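Local coordinates for protein polysaccharide Lyase Family 6 (PDB 6QPS) that probably cleaves mannuronic acid-rich alginate by beta-elimination, as a calcium-binding polysaccharide lyase of family 6 from a human gut bacterium, at residues Pro32-Leu37 / His57-Ile62; Ile112-Ile117 / Asp153-Gly158. All coordinates share one frame; numbering follows the deposited sequence.

From the N terminus the chain forms strand 23-26 and then helix 31-40, passes through strand 48-51 and enters strand 54-67, where interaction 1 closes a loop of 19 intervening residues by bringing 57-62 back against the helix. Interaction 2 opens only later: 112-117 leads into strand 115-118, and after 35 residues 153-158 lies beside it. The two closures therefore follow in series, neither nesting nor crossing. Interaction 1 joins the N-terminal helix to the first coils of the parallel beta-helix; interaction 2 pairs strands of successive coils. Their centres are about 17 Å apart, yet they meet where Ile112 CD1 packs 3.7 Å from Lys60 CA.

Interaction 1 (Pro32-Leu37 / His57-Ile62); sequences PAMKQL and HNLKEI
Lys35 reaches from its helix to the backbone carbonyls of Leu59 and Glu61, just before and at the corner of the chain, while Met34, one residue earlier, lies against Leu59. The lysine chain runs extended until it bends at chi3 (54°), and this bend brings Lys35 NZ to Leu59 O at 2.9 Å. NZ approaches at a C=O...N angle of 151°, tilted 26° from the carbonyl plane. Lys35 NZ also gives a hydrogen bond to a water 2.8 Å away, which donates in turn to Glu61 O, so the ammonium group serves two carbonyls, one directly and one through water. Lys60 NZ lies 4.2 Å from Lys35 NZ, a like-charge approach that the neighbouring carbonyl oxygens may temper. Lower on the chain, Lys35 CG passes obliquely by Ile62 CD1 at 3.8 Å. Met34 is modelled in two conformers; in the one described its chain, extended as far as SD and bent at chi3, crosses Leu59 at about a right angle, Met34 CE meeting Leu59 CD2 at 3.5 Å. Leu90 touches both Leu59 and Ile62. The arrangement is that of an N-terminal capping helix packed on the end of a right-handed parallel beta-helix, the fold of the chondroitinase B family.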
loop_
_atom_site.group_PDB
_atom_site.type_symbol
_atom_site.label_atom_id
_atom_site.label_comp_id
_atom_site.label_asym_id
_atom_site.label_seq_id
_atom_site.Cartn_x
_atom_site.Cartn_y
_atom_site.Cartn_z
ATOM N N PRO A 32 -20.064 -18.559 -21.835
ATOM C CA PRO A 32 -19.373 -19.840 -21.962
ATOM C C PRO A 32 -18.254 -19.815 -22.993
ATOM O O PRO A 32 -17.128 -20.231 -22.692
ATOM C CB PRO A 32 -20.493 -20.830 -22.323
ATOM C CG PRO A 32 -21.740 -20.207 -21.745
ATOM C CD PRO A 32 -21.546 -18.712 -21.886
ATOM N N ALA A 33 -18.527 -19.311 -24.203
ATOM C CA ALA A 33 -17.501 -19.263 -25.243
ATOM C C ALA A 33 -16.382 -18.300 -24.868
ATOM O O ALA A 33 -15.221 -18.533 -25.212
ATOM C CB ALA A 33 -18.129 -18.848 -26.577
ATOM N N MET A 34 -16.717 -17.210 -24.177
ATOM C CA MET A 34 -15.700 -16.261 -23.737
ATOM C C MET A 34 -14.731 -16.922 -22.769
ATOM O O MET A 34 -13.505 -16.826 -22.934
ATOM C CB MET A 34 -16.378 -15.053 -23.079
ATOM C CG MET A 34 -15.423 -13.951 -22.610
ATOM S SD MET A 34 -16.229 -12.723 -21.541
ATOM C CE MET A 34 -16.313 -13.624 -19.988
ATOM N N LYS A 35 -15.268 -17.587 -21.740
ATOM C CA LYS A 35 -14.415 -18.278 -20.776
ATOM C C LYS A 35 -13.556 -19.342 -21.449
ATOM O O LYS A 35 -12.375 -19.498 -21.113
ATOM C CB LYS A 35 -15.284 -18.919 -19.692
ATOM C CG LYS A 35 -16.005 -17.928 -18.794
ATOM C CD LYS A 35 -17.082 -18.579 -17.935
ATOM C CE LYS A 35 -16.567 -19.752 -17.118
ATOM N NZ LYS A 35 -17.635 -20.319 -16.238
ATOM N N GLN A 36 -14.109 -20.072 -22.413
ATOM C CA GLN A 36 -13.329 -21.135 -23.039
ATOM C C GLN A 36 -12.131 -20.571 -23.783
ATOM O O GLN A 36 -11.023 -21.110 -23.688
ATOM C CB GLN A 36 -14.203 -21.930 -23.994
ATOM C CG GLN A 36 -15.103 -22.895 -23.310
ATOM C CD GLN A 36 -16.447 -22.986 -24.006
ATOM O OE1 GLN A 36 -16.572 -22.625 -25.169
ATOM N NE2 GLN A 36 -17.454 -23.456 -23.299
ATOM N N LEU A 37 -12.325 -19.476 -24.523
ATOM C CA LEU A 37 -11.233 -18.907 -25.300
ATOM C C LEU A 37 -10.170 -18.318 -24.385
ATOM O O LEU A 37 -8.966 -18.539 -24.590
ATOM C CB LEU A 37 -11.763 -17.847 -26.261
ATOM C CG LEU A 37 -10.710 -17.119 -27.087
ATOM C CD1 LEU A 37 -9.898 -18.073 -27.940
ATOM C CD2 LEU A 37 -11.418 -16.078 -27.988
ATOM N N HIS A 57 -22.630 -11.704 -15.767
ATOM C CA HIS A 57 -22.941 -12.195 -14.433
ATOM C C HIS A 57 -22.355 -13.586 -14.223
ATOM O O HIS A 57 -22.391 -14.434 -15.119
ATOM C CB HIS A 57 -24.455 -12.293 -14.213
ATOM C CG HIS A 57 -25.151 -10.973 -14.103
ATOM N ND1 HIS A 57 -25.137 -10.211 -12.955
ATOM C CD2 HIS A 57 -25.902 -10.289 -14.999
ATOM C CE1 HIS A 57 -25.837 -9.108 -13.152
ATOM N NE2 HIS A 57 -26.326 -9.137 -14.381
ATOM N N ASN A 58 -21.829 -13.815 -13.021
ATOM C CA ASN A 58 -21.494 -15.161 -12.542
ATOM C C ASN A 58 -20.551 -15.900 -13.494
ATOM O O ASN A 58 -20.832 -17.020 -13.943
ATOM C CB ASN A 58 -22.762 -15.979 -12.273
ATOM C CG ASN A 58 -23.596 -15.399 -11.151
ATOM O OD1 ASN A 58 -23.087 -15.127 -10.061
ATOM N ND2 ASN A 58 -24.877 -15.189 -11.415
ATOM N N LEU A 59 -19.399 -15.279 -13.764
ATOM C CA LEU A 59 -18.379 -15.969 -14.543
ATOM C C LEU A 59 -17.845 -17.180 -13.791
ATOM O O LEU A 59 -17.362 -18.132 -14.411
ATOM C CB LEU A 59 -17.220 -15.028 -14.868
ATOM C CG LEU A 59 -17.528 -13.787 -15.701
ATOM C CD1 LEU A 59 -16.239 -12.962 -15.931
ATOM C CD2 LEU A 59 -18.155 -14.156 -17.023
ATOM N N LYS A 60 -17.898 -17.157 -12.467
ATOM C CA LYS A 60 -17.458 -18.289 -11.639
ATOM C C LYS A 60 -15.983 -18.580 -11.938
ATOM O O LYS A 60 -15.178 -17.641 -12.014
ATOM C CB LYS A 60 -18.415 -19.465 -11.798
ATOM C CG LYS A 60 -19.832 -19.183 -11.281
ATOM C CD LYS A 60 -20.802 -20.309 -11.623
ATOM C CE LYS A 60 -21.091 -20.352 -13.121
ATOM N NZ LYS A 60 -20.761 -21.675 -13.736
ATOM N N GLU A 61 -15.594 -19.847 -12.080
ATOM C CA GLU A 61 -14.193 -20.186 -12.286
ATOM C C GLU A 61 -13.822 -19.834 -13.720
ATOM O O GLU A 61 -14.383 -20.402 -14.671
ATOM C CB GLU A 61 -13.956 -21.667 -12.003
ATOM C CG GLU A 61 -14.108 -22.047 -10.531
ATOM C CD GLU A 61 -13.511 -23.402 -10.212
ATOM O OE1 GLU A 61 -13.394 -23.731 -9.014
ATOM O OE2 GLU A 61 -13.165 -24.141 -11.159
ATOM N N ILE A 62 -12.888 -18.900 -13.876
ATOM C CA ILE A 62 -12.448 -18.441 -15.191
ATOM C C ILE A 62 -10.934 -18.276 -15.173
ATOM O O ILE A 62 -10.362 -17.743 -14.214
ATOM C CB ILE A 62 -13.175 -17.148 -15.616
ATOM C CG1 ILE A 62 -12.630 -16.604 -16.939
ATOM C CG2 ILE A 62 -13.077 -16.083 -14.516
ATOM C CD1 ILE A 62 -13.441 -15.426 -17.503
HETATM O O HOH W 1 -16.839 -22.141 -14.233
#

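Interaction 2 (Ile112-Ile117 / Asp153-Gly158)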
loop_
_atom_site.group_PDB
_atom_site.type_symbol
_atom_site.label_atom_id
_atom_site.label_comp_id
_atom_site.label_asym_id
_atom_site.label_seq_id
_atom_site.Cartn_x
_atom_site.Cartn_y
_atom_site.Cartn_z
ATOM N N ILE A 112 -15.520 -16.630 -5.024
ATOM C CA ILE A 112 -16.118 -17.912 -4.669
ATOM C C ILE A 112 -15.540 -18.417 -3.357
ATOM O O ILE A 112 -16.275 -18.812 -2.444
ATOM C CB ILE A 112 -15.972 -18.926 -5.820
ATOM C CG1 ILE A 112 -16.966 -18.557 -6.937
ATOM C CG2 ILE A 112 -16.259 -20.350 -5.303
ATOM C CD1 ILE A 112 -16.797 -19.378 -8.200
ATOM N N GLY A 113 -14.222 -18.406 -3.242
ATOM C CA GLY A 113 -13.574 -18.725 -1.987
ATOM C C GLY A 113 -12.833 -17.533 -1.402
ATOM O O GLY A 113 -13.451 -16.527 -1.049
ATOM N N HIS A 114 -11.510 -17.646 -1.279
ATOM C CA HIS A 114 -10.697 -16.641 -0.597
ATOM C C HIS A 114 -10.214 -15.535 -1.517
ATOM O O HIS A 114 -9.989 -14.424 -1.039
ATOM C CB HIS A 114 -9.467 -17.327 0.034
ATOM C CG HIS A 114 -8.669 -16.443 0.952
ATOM N ND1 HIS A 114 -7.632 -15.646 0.515
ATOM C CD2 HIS A 114 -8.755 -16.243 2.290
ATOM C CE1 HIS A 114 -7.128 -14.979 1.540
ATOM N NE2 HIS A 114 -7.784 -15.331 2.631
ATOM N N ASP A 115 -10.033 -15.809 -2.812
ATOM C CA ASP A 115 -9.289 -14.922 -3.708
ATOM C C ASP A 115 -10.107 -14.638 -4.960
ATOM O O ASP A 115 -10.371 -15.545 -5.754
ATOM C CB ASP A 115 -7.932 -15.548 -4.068
ATOM C CG ASP A 115 -7.161 -15.983 -2.843
ATOM O OD1 ASP A 115 -6.873 -15.108 -2.009
ATOM O OD2 ASP A 115 -6.885 -17.200 -2.699
ATOM N N MET A 116 -10.476 -13.375 -5.168
ATOM C CA MET A 116 -11.318 -13.044 -6.311
ATOM C C MET A 116 -10.529 -13.077 -7.617
ATOM O O MET A 116 -10.941 -13.738 -8.579
ATOM C CB MET A 116 -11.995 -11.691 -6.115
ATOM C CG MET A 116 -13.099 -11.433 -7.132
ATOM S SD MET A 116 -14.034 -9.903 -6.858
ATOM C CE MET A 116 -12.846 -8.685 -7.412
ATOM N N ILE A 117 -9.402 -12.361 -7.669
ATOM C CA ILE A 117 -8.512 -12.280 -8.835
ATOM C C ILE A 117 -7.103 -12.640 -8.350
ATOM O O ILE A 117 -6.582 -12.006 -7.420
ATOM C CB ILE A 117 -8.505 -10.874 -9.464
ATOM C CG1 ILE A 117 -9.916 -10.451 -9.881
ATOM C CG2 ILE A 117 -7.521 -10.811 -10.639
ATOM C CD1 ILE A 117 -9.994 -8.994 -10.377
ATOM N N ASP A 153 -13.688 -13.712 4.946
ATOM C CA ASP A 153 -12.445 -13.129 4.464
ATOM C C ASP A 153 -12.346 -13.360 2.969
ATOM O O ASP A 153 -12.508 -14.492 2.498
ATOM C CB ASP A 153 -11.279 -13.845 5.151
ATOM C CG ASP A 153 -10.133 -12.932 5.482
ATOM O OD1 ASP A 153 -10.226 -11.716 5.228
ATOM O OD2 ASP A 153 -9.126 -13.449 6.012
ATOM N N GLU A 154 -12.067 -12.301 2.225
ATOM C CA GLU A 154 -11.806 -12.452 0.797
ATOM C C GLU A 154 -10.844 -11.360 0.347
ATOM O O GLU A 154 -10.914 -10.227 0.834
ATOM C CB GLU A 154 -13.082 -12.454 -0.073
ATOM C CG GLU A 154 -13.925 -11.189 0.012
ATOM C CD GLU A 154 -15.308 -11.317 -0.634
ATOM O OE1 GLU A 154 -15.643 -12.386 -1.210
ATOM O OE2 GLU A 154 -16.063 -10.327 -0.561
ATOM N N TYR A 155 -9.915 -11.715 -0.539
ATOM C CA TYR A 155 -8.907 -10.785 -1.025
ATOM C C TYR A 155 -9.233 -10.428 -2.467
ATOM O O TYR A 155 -9.509 -11.317 -3.280
ATOM C CB TYR A 155 -7.502 -11.415 -0.977
ATOM C CG TYR A 155 -6.865 -11.637 0.382
ATOM C CD1 TYR A 155 -7.587 -11.579 1.565
ATOM C CD2 TYR A 155 -5.504 -11.910 0.465
ATOM C CE1 TYR A 155 -6.968 -11.775 2.800
ATOM C CE2 TYR A 155 -4.890 -12.113 1.664
ATOM C CZ TYR A 155 -5.607 -12.072 2.842
ATOM O OH TYR A 155 -4.987 -12.307 4.052
ATOM N N TRP A 156 -9.132 -9.148 -2.835
ATOM C CA TRP A 156 -9.537 -8.743 -4.183
ATOM C C TRP A 156 -8.515 -9.154 -5.248
ATOM O O TRP A 156 -8.861 -9.836 -6.218
ATOM C CB TRP A 156 -9.858 -7.245 -4.230
ATOM C CG TRP A 156 -11.258 -6.940 -3.704
ATOM C CD1 TRP A 156 -12.186 -7.846 -3.245
ATOM C CD2 TRP A 156 -11.870 -5.649 -3.587
ATOM N NE1 TRP A 156 -13.317 -7.189 -2.829
ATOM C CE2 TRP A 156 -13.158 -5.846 -3.065
ATOM C CE3 TRP A 156 -11.451 -4.348 -3.871
ATOM C CZ2 TRP A 156 -14.029 -4.789 -2.825
ATOM C CZ3 TRP A 156 -12.339 -3.300 -3.666
ATOM C CH2 TRP A 156 -13.599 -3.527 -3.145
ATOM N N VAL A 157 -7.257 -8.750 -5.077
ATOM C CA VAL A 157 -6.188 -9.006 -6.043
ATOM C C VAL A 157 -4.987 -9.628 -5.330
ATOM O O VAL A 157 -4.496 -9.089 -4.332
ATOM C CB VAL A 157 -5.763 -7.715 -6.770
ATOM C CG1 VAL A 157 -4.676 -8.010 -7.800
ATOM C CG2 VAL A 157 -6.947 -7.040 -7.412
ATOM N N GLY A 158 -4.540 -10.781 -5.834
ATOM C CA GLY A 158 -3.339 -11.424 -5.339
ATOM C C GLY A 158 -2.234 -11.436 -6.383
ATOM O O GLY A 158 -2.351 -12.094 -7.425
HETATM O O HOH W 2 -6.781 -14.357 5.108
HETATM O O HOH W 3 -7.203 -12.277 -4.734
#
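His114 to Ile117 runs parallel to Glu154 to Val157 in one-to-one register, the end-to-end directions of 113-117 and 153-158 differing by 30°. Tyr155 N donates to His114 O, and Met116 N to Tyr155 O at 3.0 Å with a nearly linear N-H...O angle of 177°. Both chains then turn a corner, at Met116 and Trp156; here Ile117 N donates to Trp156 O in a more bent bond, before Gly158 N bonds to Ile117 O at 2.9 Å. A water donating to both Ile117 O and Tyr155 O bridges the strands. Such in-register pairing of successive coils, carried round a corner, is the hallmark of the parallel beta-helix, and Met116 and Trp156 form backbone hydrogen bonds with Leu92 and Leu179 of the flanking coils. His114 CG lies anti to the backbone N, which carries the imidazole over Tyr155: His114 CE1 stands 3.2 Å above the Tyr155 ring centre, edge to face, with the planes at 54°. His114 ND1 donates to Asp115 OD1 at 2.7 Å, helping fix the ring's rotation, and NE2 shares a water with Asp153 OD2 and Tyr155 OH. Arg216 also bonds that hydroxyl. At the corner, Met116 CE sits over one face of Trp156, and SD lies oblique to it in a Met-aromatic contact.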